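Local coordinates for protein angel homolog 2 (PDB 6RW0) that acts as a 2',3'-cyclic phosphatase, although it belongs to the CCR4 family of deadenylases, and probably binds mRNA 3'-untranslated regions, at residues Leu80-Ser83 / Phe84-Pro87; Ser396-Thr399 / Glu400-Trp404. All coordinates share one frame; numbering follows the deposited sequence.

Interaction 1 of 2, residues Leu80-Ser83 / Phe84-Pro87; sequences LHWS and FRFP
His81 O takes two backbone N-H groups, those of Phe84 and Arg85, and so opens the first turn of helix 82-96, with His81 as N-cap. The Arg85 N bond to His81 O is 2.9 Å long and nearly follows the carbonyl direction, whereas Phe84 N comes in above the carbonyl plane with a poorer N-H...O angle of 136°. One residue further, Phe86 N bonds to Trp82 O at 3.0 Å. Pro87 has no N-H to give to Ser83 O; Pro87 CD rests 3.3 Å from Ser83 O instead, and the helix kinks here.

Along one flank, Trp82 packs against the residue four places later. Trp82 CG lies anti to the backbone N (chi1 -178°), which lays the six-membered ring beneath Phe86 CB, a CH-pi contact with CB 3.7 Å from the ring centroid. The two aromatic rings themselves meet obliquely, their planes 31° apart. Helix 108-121 backs this apolar pair, His110 stacks on the indole, and Glu114 accepts from NE1, using the one polar atom of the ring.

Arg85 crosses Trp82 at about a right angle. The chain bends at chi3 and turns the guanidinium toward the indole, yet its terminal nitrogens are spent on oxygens outside the turn. Arginine suits this buried spot because its several N-H groups can tie the loop carbonyls of Ile59, Leu60 and Ser415 to the Gln62 side chain. Trp82 CE3 lies over one guanidinium face, 3.4 Å from Arg85 NH2.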
loop_
_atom_site.group_PDB
_atom_site.type_symbol
_atom_site.label_atom_id
_atom_site.label_comp_id
_atom_site.label_asym_id
_atom_site.label_seq_id
_atom_site.Cartn_x
_atom_site.Cartn_y
_atom_site.Cartn_z
ATOM N N LEU A 80 15.226 18.644 2.402
ATOM C CA LEU A 80 14.362 18.203 1.317
ATOM C C LEU A 80 15.112 17.704 0.093
ATOM O O LEU A 80 14.502 17.032 -0.743
ATOM C CB LEU A 80 13.406 19.324 0.906
ATOM C CG LEU A 80 12.434 19.759 1.998
ATOM C CD1 LEU A 80 11.658 20.969 1.524
ATOM C CD2 LEU A 80 11.480 18.647 2.377
ATOM N N HIS A 81 16.404 17.993 -0.037
ATOM C CA HIS A 81 17.141 17.582 -1.224
ATOM C C HIS A 81 17.280 16.067 -1.287
ATOM O O HIS A 81 17.475 15.401 -0.266
ATOM C CB HIS A 81 18.530 18.214 -1.212
ATOM C CG HIS A 81 18.506 19.707 -1.199
ATOM N ND1 HIS A 81 18.005 20.450 -2.246
ATOM C CD2 HIS A 81 18.907 20.597 -0.262
ATOM C CE1 HIS A 81 18.102 21.734 -1.956
ATOM N NE2 HIS A 81 18.646 21.851 -0.758
ATOM N N TRP A 82 17.194 15.517 -2.500
ATOM C CA TRP A 82 17.350 14.073 -2.657
ATOM C C TRP A 82 18.718 13.601 -2.178
ATOM O O TRP A 82 18.841 12.481 -1.670
ATOM C CB TRP A 82 17.112 13.673 -4.111
ATOM C CG TRP A 82 17.208 12.204 -4.396
ATOM C CD1 TRP A 82 18.096 11.598 -5.232
ATOM C CD2 TRP A 82 16.382 11.161 -3.867
ATOM N NE1 TRP A 82 17.868 10.244 -5.265
ATOM C CE2 TRP A 82 16.829 9.949 -4.424
ATOM C CE3 TRP A 82 15.322 11.131 -2.965
ATOM C CZ2 TRP A 82 16.242 8.727 -4.111
ATOM C CZ3 TRP A 82 14.733 9.923 -2.672
ATOM C CH2 TRP A 82 15.196 8.740 -3.234
ATOM N N SER A 83 19.753 14.432 -2.319
ATOM C CA SER A 83 21.077 14.056 -1.829
ATOM C C SER A 83 21.094 13.879 -0.315
ATOM O O SER A 83 21.970 13.182 0.219
ATOM C CB SER A 83 22.093 15.125 -2.234
ATOM O OG SER A 83 21.748 16.384 -1.679
ATOM N N PHE A 84 20.166 14.531 0.394
ATOM C CA PHE A 84 19.991 14.388 1.836
ATOM C C PHE A 84 19.068 13.213 2.163
ATOM O O PHE A 84 19.370 12.387 3.035
ATOM C CB PHE A 84 19.416 15.695 2.421
ATOM C CG PHE A 84 19.348 15.702 3.922
ATOM C CD1 PHE A 84 18.260 15.158 4.587
ATOM C CD2 PHE A 84 20.383 16.231 4.666
ATOM C CE1 PHE A 84 18.205 15.138 5.971
ATOM C CE2 PHE A 84 20.331 16.219 6.053
ATOM C CZ PHE A 84 19.240 15.662 6.703
ATOM N N ARG A 85 17.951 13.105 1.450
ATOM C CA ARG A 85 16.926 12.138 1.822
ATOM C C ARG A 85 17.332 10.705 1.507
ATOM O O ARG A 85 17.066 9.797 2.302
ATOM C CB ARG A 85 15.610 12.469 1.115
ATOM C CG ARG A 85 15.051 13.830 1.488
ATOM C CD ARG A 85 13.583 13.971 1.107
ATOM N NE ARG A 85 13.292 13.730 -0.306
ATOM C CZ ARG A 85 12.555 12.725 -0.786
ATOM N NH1 ARG A 85 12.030 11.799 0.005
ATOM N NH2 ARG A 85 12.348 12.638 -2.090
ATOM N N PHE A 86 17.908 10.458 0.333
ATOM C CA PHE A 86 18.165 9.073 -0.046
ATOM C C PHE A 86 19.101 8.366 0.928
ATOM O O PHE A 86 18.813 7.219 1.310
ATOM C CB PHE A 86 18.666 8.963 -1.482
ATOM C CG PHE A 86 19.059 7.565 -1.842
ATOM C CD1 PHE A 86 18.110 6.558 -1.872
ATOM C CD2 PHE A 86 20.377 7.244 -2.088
ATOM C CE1 PHE A 86 18.476 5.251 -2.179
ATOM C CE2 PHE A 86 20.739 5.946 -2.393
ATOM C CZ PHE A 86 19.787 4.954 -2.435
ATOM N N PRO A 87 20.217 8.957 1.366
ATOM C CA PRO A 87 21.034 8.248 2.365
ATOM C C PRO A 87 20.269 7.881 3.623
ATOM O O PRO A 87 20.507 6.810 4.194
ATOM C CB PRO A 87 22.192 9.219 2.635
ATOM C CG PRO A 87 22.294 10.031 1.388
ATOM C CD PRO A 87 20.874 10.187 0.884
#

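Interaction 2 of 2, residues Ser396-Thr399 / Glu400-Trp404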
loop_
_atom_site.group_PDB
_atom_site.type_symbol
_atom_site.label_atom_id
_atom_site.label_comp_id
_atom_site.label_asym_id
_atom_site.label_seq_id
_atom_site.Cartn_x
_atom_site.Cartn_y
_atom_site.Cartn_z
ATOM N N SER A 396 5.775 -0.442 16.008
ATOM C CA SER A 396 4.689 0.453 16.393
ATOM C C SER A 396 4.783 1.798 15.674
ATOM O O SER A 396 5.870 2.297 15.360
ATOM C CB SER A 396 4.674 0.640 17.907
ATOM O OG SER A 396 5.847 1.275 18.369
ATOM N N LEU A 397 3.625 2.409 15.425
ATOM C CA LEU A 397 3.471 3.684 14.694
ATOM C C LEU A 397 3.467 4.830 15.719
ATOM O O LEU A 397 3.789 4.601 16.862
ATOM C CB LEU A 397 2.193 3.549 13.844
ATOM C CG LEU A 397 2.390 2.833 12.515
ATOM C CD1 LEU A 397 1.040 2.558 11.883
ATOM C CD2 LEU A 397 3.255 3.644 11.577
ATOM N N LEU A 398 3.208 6.041 15.278
ATOM C CA LEU A 398 3.231 7.247 16.112
ATOM C C LEU A 398 1.937 8.021 15.930
ATOM O O LEU A 398 1.166 7.707 15.068
ATOM C CB LEU A 398 4.426 8.095 15.683
ATOM C CG LEU A 398 5.787 7.428 15.792
ATOM C CD1 LEU A 398 6.841 8.320 15.190
ATOM C CD2 LEU A 398 6.122 7.106 17.234
ATOM N N THR A 399 1.709 8.970 16.810
ATOM C CA THR A 399 0.555 9.875 16.731
ATOM C C THR A 399 0.932 11.132 15.948
ATOM O O THR A 399 2.092 11.383 15.720
ATOM C CB THR A 399 0.041 10.261 18.119
ATOM O OG1 THR A 399 1.034 11.098 18.691
ATOM C CG2 THR A 399 -0.236 9.074 19.008
ATOM N N GLU A 400 -0.080 11.909 15.579
ATOM C CA GLU A 400 0.083 13.201 14.894
ATOM C C GLU A 400 0.894 14.117 15.817
ATOM O O GLU A 400 1.774 14.772 15.347
ATOM C CB GLU A 400 -1.299 13.789 14.602
ATOM C CG GLU A 400 -1.256 15.188 14.032
ATOM C CD GLU A 400 -2.621 15.742 13.672
ATOM O OE1 GLU A 400 -3.590 15.047 13.904
ATOM O OE2 GLU A 400 -2.673 16.857 13.189
ATOM N N GLN A 401 0.574 14.124 17.103
ATOM C CA GLN A 401 1.282 14.982 18.078
ATOM C C GLN A 401 2.750 14.563 18.158
ATOM O O GLN A 401 3.586 15.431 18.200
ATOM C CB GLN A 401 0.620 14.917 19.448
ATOM C CG GLN A 401 1.261 15.878 20.432
ATOM C CD GLN A 401 0.747 15.786 21.845
ATOM O OE1 GLN A 401 -0.034 14.915 22.199
ATOM N NE2 GLN A 401 1.210 16.695 22.678
ATOM N N ASP A 402 3.039 13.272 18.132
ATOM C CA ASP A 402 4.436 12.790 18.175
ATOM C C ASP A 402 5.184 13.357 16.971
ATOM O O ASP A 402 6.269 13.793 17.112
ATOM C CB ASP A 402 4.528 11.268 18.031
ATOM C CG ASP A 402 4.117 10.451 19.236
ATOM O OD1 ASP A 402 4.191 10.981 20.336
ATOM O OD2 ASP A 402 3.687 9.301 19.034
ATOM N N LEU A 403 4.586 13.296 15.795
ATOM C CA LEU A 403 5.257 13.760 14.564
ATOM C C LEU A 403 5.436 15.279 14.562
ATOM O O LEU A 403 6.432 15.725 14.064
ATOM C CB LEU A 403 4.517 13.206 13.350
ATOM C CG LEU A 403 4.760 11.717 13.133
ATOM C CD1 LEU A 403 3.919 11.212 11.985
ATOM C CD2 LEU A 403 6.224 11.434 12.882
ATOM N N TRP A 404 4.476 16.040 15.068
ATOM C CA TRP A 404 4.720 17.485 15.131
ATOM C C TRP A 404 5.752 17.849 16.195
ATOM O O TRP A 404 6.391 18.902 16.086
ATOM C CB TRP A 404 3.417 18.293 15.262
ATOM C CG TRP A 404 2.724 18.350 13.926
ATOM C CD1 TRP A 404 1.518 17.797 13.592
ATOM C CD2 TRP A 404 3.240 18.937 12.726
ATOM N NE1 TRP A 404 1.248 18.018 12.261
ATOM C CE2 TRP A 404 2.289 18.717 11.708
ATOM C CE3 TRP A 404 4.408 19.645 12.416
ATOM C CZ2 TRP A 404 2.470 19.175 10.404
ATOM C CZ3 TRP A 404 4.589 20.095 11.110
ATOM C CH2 TRP A 404 3.623 19.853 10.124
HETATM O O HOH W 1 0.052 11.978 21.093
#
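Thr399 and Asp402 face each other across the first turn of helix 400-405, and the threonine side chain can be followed outward from CB. Thr399 CB stands 3.9 Å from Asp402 OD2. The hydroxyl lies between the backbone N and the carbonyl carbon (chi1 70°), a torsion that brings OG1 within 3.0 Å of Asp402 N, whose hydrogen it accepts. Threonine suits the N-cap because its short side chain can fold back to accept a first-turn N-H that has no carbonyl of a preceding turn to meet. OG1 also bonds a water at 2.7 Å, and that water donates to Gln401 OE1, bridging the cap to the exposed glutamine. The methyl CG2 is likewise 3.9 Å from Asp402 OD2.

Asp402 answers in the reverse direction: its OD2 accepts from Thr399 N over 3.0 Å, with an almost straight N-H...O angle of 178°, although the donor approaches from above the carboxylate plane. A carboxylate suits this place, as its charge would probably be favoured by the positive end of the helix dipole. Behind the polar pair, Leu398 CD1 meets Leu403 CD2 at 3.9 Å. Reciprocal side-chain-to-backbone bonds between N-cap Thr399 and Asp402 make this a capping box, a classic helix N-terminal motif.

In the fold
Both interactions are helix starts within the one endonuclease/exonuclease/phosphatase domain. Interaction 1 comes first in the chain, opening helix 82-96, which leads into strand 100-107; interaction 2 comes far later, where the loop after strand 390-395 enters the short helix 400-405. Strands 100-107 and 390-395 belong to the same mixed sheet, so the two helices attach to a common framework. The centres of interactions 1 and 2 are 22 Å apart and their nearest atoms about 11 Å, without touching. The Arg85 side chain is about 9 Å from the bound magnesium ion, the Leu403 side chain about 14 Å: interaction 1 places an arginine that binds loop carbonyls in the metal's neighbourhood, whereas interaction 2 caps a short helix farther off.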